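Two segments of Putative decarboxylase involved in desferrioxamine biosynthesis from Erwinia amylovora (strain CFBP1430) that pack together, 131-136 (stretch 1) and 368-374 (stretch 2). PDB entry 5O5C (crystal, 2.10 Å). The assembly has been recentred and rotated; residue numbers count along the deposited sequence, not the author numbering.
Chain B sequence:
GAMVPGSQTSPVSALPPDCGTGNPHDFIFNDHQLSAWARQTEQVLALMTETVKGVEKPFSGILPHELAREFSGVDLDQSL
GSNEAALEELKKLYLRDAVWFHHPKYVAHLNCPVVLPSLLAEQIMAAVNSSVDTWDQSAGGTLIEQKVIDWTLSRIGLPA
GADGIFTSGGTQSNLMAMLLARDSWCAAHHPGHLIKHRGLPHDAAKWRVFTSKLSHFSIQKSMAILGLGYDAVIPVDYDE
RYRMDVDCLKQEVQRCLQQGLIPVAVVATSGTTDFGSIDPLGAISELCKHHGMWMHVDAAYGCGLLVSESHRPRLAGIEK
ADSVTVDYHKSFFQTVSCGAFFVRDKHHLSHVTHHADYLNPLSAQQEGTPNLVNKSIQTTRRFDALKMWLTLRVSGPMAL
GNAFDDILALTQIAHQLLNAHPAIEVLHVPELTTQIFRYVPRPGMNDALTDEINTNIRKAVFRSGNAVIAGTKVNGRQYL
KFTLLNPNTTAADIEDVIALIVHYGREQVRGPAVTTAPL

Stretch 1, residues 131-136: SVDTWD
Stretch 2, residues 368-374: GTPNLVN

The two stretches lie far apart in the chain, with a sequence separation of at least 234 for any touching pair, yet they bury 348 Å² against each other, counting both sides. The register is set by two CA–CA approaches of 4.4 Å, Asp-133 to Val-373 and Thr-134 to Asn-371. As stretch 1 advances, its partners in stretch 2 fall back in number, so the segments run in opposite directions. Neither is a strand. Stretch 1 begins as loop: Ser-131 is extended (phi/psi -100/116), Val-132 and Asp-133 turn (-91/17, -68/-36), and Thr-134 extends again (-133/155) before Trp-135 (-61/-37) and Asp-136 (-76/5). In stretch 2, Thr-369, Pro-370 and Asn-371 are extended (-78/112, -71/102, -108/104), and a 3-10 segment follows from Leu-372 (-70/-22) through Val-373 (-47/-31) to Asn-374 (-62/-21). Asn-374 N donates to Asn-371 O at 3.1 Å, the i to i-3 spacing expected of such a turn.

Two direct hydrogen bonds join the stretches. Val-373 N donates to Asp-133 O at 2.8 Å with an N-H...O angle of 167°, short and nearly linear. Leu-372 N also lies 3.1 Å from Asp-133 O, but its angle is poor and no bond forms; closeness alone is not sufficient. The second bond uses a side chain: Trp-135 N donates to Asn-371 OD1 at 3.2 Å and 164°. Asn-371, chi1 m (-64°) and chi2 -39°, has a CA-to-CB bond pointing sideways, but its end comes nearer to stretch 1, bringing OD1 also to 3.4 Å from Thr-134 CB.

Water 1 supplies a further link. It accepts from Leu-372 N at 3.0 Å and donates to Val-132 O at 3.1 Å, thereby giving the Leu-372 amide a partner and bridging the stretches. It also donates weakly to Pro-370 O at 3.3 Å.

Apolar and van der Waals packing fills in around these bonds. Trp-135, chi1 t (155°) and chi2 -87°, points its CA-to-CB bond toward stretch 2 while the end of its side chain leads away. Its CB therefore lies 3.2 Å from Pro-370 O, and its ring meets the proline obliquely, with CE3 4.1 Å from Pro-370 CG; the proline ring is C-gamma endo. Thr-369, chi1 t, places OG1 3.9 Å from Trp-135 CB. Val-373, chi1 86° (p), directs its CA-to-CB bond toward stretch 1, where its CB lies 3.8 Å from Asp-133 CB. Leu-372, chi1 m and chi2 t, brings its CB to 3.6 Å from Val-132 O.

Within stretch 1, two short side-chain hydrogen bonds span i to i+2. Ser-131 OG, chi1 t, donates to Asp-133 OD1 at a very short 2.4 Å, with Asp-133 at chi1 p and chi2 -32°. Thr-134 OG1, chi1 p, donates to Asp-136 OD1 at 2.5 Å, with Asp-136 at chi1 p and chi2 11°. Both pair a hydroxyl with a carboxylate oxygen.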

# COMPACT_ATOMS: atom_id res chain seq x y z
N SER B 131 -5.91 1.48 11.87
CA SER B 131 -6.20 1.90 10.48
C SER B 131 -6.50 3.39 10.38
O SER B 131 -7.52 3.85 10.91
CB SER B 131 -7.40 1.12 9.94
OG SER B 131 -7.70 1.53 8.61
N VAL B 132 -5.65 4.15 9.68
CA VAL B 132 -5.72 5.62 9.68
C VAL B 132 -6.59 6.24 8.59
O VAL B 132 -6.49 7.43 8.32
CB VAL B 132 -4.33 6.28 9.65
CG1 VAL B 132 -3.45 5.74 10.76
CG2 VAL B 132 -3.64 6.11 8.31
N ASP B 133 -7.46 5.44 7.98
CA ASP B 133 -8.49 5.94 7.11
C ASP B 133 -9.55 6.75 7.87
O ASP B 133 -9.99 7.77 7.36
CB ASP B 133 -9.09 4.84 6.25
CG ASP B 133 -9.69 3.72 7.03
OD1 ASP B 133 -9.17 3.42 8.12
OD2 ASP B 133 -10.68 3.15 6.56
N THR B 134 -9.89 6.34 9.09
CA THR B 134 -10.88 7.06 9.86
C THR B 134 -10.47 7.33 11.28
O THR B 134 -9.70 6.60 11.91
CB THR B 134 -12.27 6.34 9.91
OG1 THR B 134 -12.12 5.08 10.58
CG2 THR B 134 -12.83 6.11 8.54
N TRP B 135 -11.04 8.36 11.84
CA TRP B 135 -10.73 8.70 13.24
C TRP B 135 -11.14 7.52 14.17
O TRP B 135 -10.38 7.13 15.11
CB TRP B 135 -11.32 10.03 13.64
CG TRP B 135 -11.56 10.14 15.06
CD1 TRP B 135 -12.68 9.74 15.74
CD2 TRP B 135 -10.68 10.66 16.02
NE1 TRP B 135 -12.54 9.98 17.05
CE2 TRP B 135 -11.32 10.55 17.25
CE3 TRP B 135 -9.43 11.28 15.94
CZ2 TRP B 135 -10.74 11.00 18.41
CZ3 TRP B 135 -8.87 11.67 17.04
CH2 TRP B 135 -9.52 11.55 18.29
N ASP B 136 -12.25 6.89 13.86
CA ASP B 136 -12.77 5.81 14.73
C ASP B 136 -12.00 4.46 14.63
O ASP B 136 -12.39 3.51 15.28
CB ASP B 136 -14.27 5.67 14.57
CG ASP B 136 -14.69 5.18 13.22
OD1 ASP B 136 -13.84 4.75 12.43
OD2 ASP B 136 -15.88 5.30 12.90
N GLY B 368 -17.16 17.65 12.87
CA GLY B 368 -15.72 17.88 12.88
C GLY B 368 -14.88 16.63 13.03
O GLY B 368 -13.77 16.71 13.57
N THR B 369 -15.37 15.49 12.55
CA THR B 369 -14.60 14.24 12.57
C THR B 369 -13.51 14.15 11.45
O THR B 369 -13.84 14.07 10.25
CB THR B 369 -15.51 12.99 12.59
OG1 THR B 369 -14.69 11.81 12.71
CG2 THR B 369 -16.39 12.86 11.35
N PRO B 370 -12.21 14.17 11.84
CA PRO B 370 -11.15 13.98 10.84
C PRO B 370 -11.03 12.55 10.28
O PRO B 370 -10.51 11.65 10.97
CB PRO B 370 -9.89 14.35 11.60
CG PRO B 370 -10.20 14.07 13.02
CD PRO B 370 -11.63 14.46 13.16
N ASN B 371 -11.55 12.36 9.07
CA ASN B 371 -11.39 11.14 8.28
C ASN B 371 -10.47 11.26 7.06
O ASN B 371 -10.89 11.74 6.02
CB ASN B 371 -12.73 10.65 7.77
CG ASN B 371 -13.66 10.23 8.88
OD1 ASN B 371 -13.24 9.62 9.89
ND2 ASN B 371 -14.92 10.59 8.73
N LEU B 372 -9.26 10.73 7.16
CA LEU B 372 -8.26 10.91 6.09
C LEU B 372 -8.59 10.14 4.81
O LEU B 372 -8.11 10.53 3.73
CB LEU B 372 -6.86 10.57 6.59
CG LEU B 372 -6.34 11.27 7.86
CD1 LEU B 372 -4.96 10.73 8.24
CD2 LEU B 372 -6.24 12.77 7.74
N VAL B 373 -9.42 9.09 4.91
CA VAL B 373 -9.99 8.41 3.73
C VAL B 373 -10.55 9.41 2.70
O VAL B 373 -10.42 9.20 1.50
CB VAL B 373 -11.01 7.27 4.07
CG1 VAL B 373 -12.43 7.79 4.26
CG2 VAL B 373 -11.01 6.20 2.98
N ASN B 374 -11.05 10.56 3.14
CA ASN B 374 -11.59 11.53 2.18
C ASN B 374 -10.54 12.06 1.17
O ASN B 374 -10.93 12.48 0.09
CB ASN B 374 -12.34 12.65 2.90
CG ASN B 374 -13.49 12.11 3.76
OD1 ASN B 374 -13.49 12.29 4.98
ND2 ASN B 374 -14.43 11.39 3.15
O HOH W 1 -8.45 9.34 9.75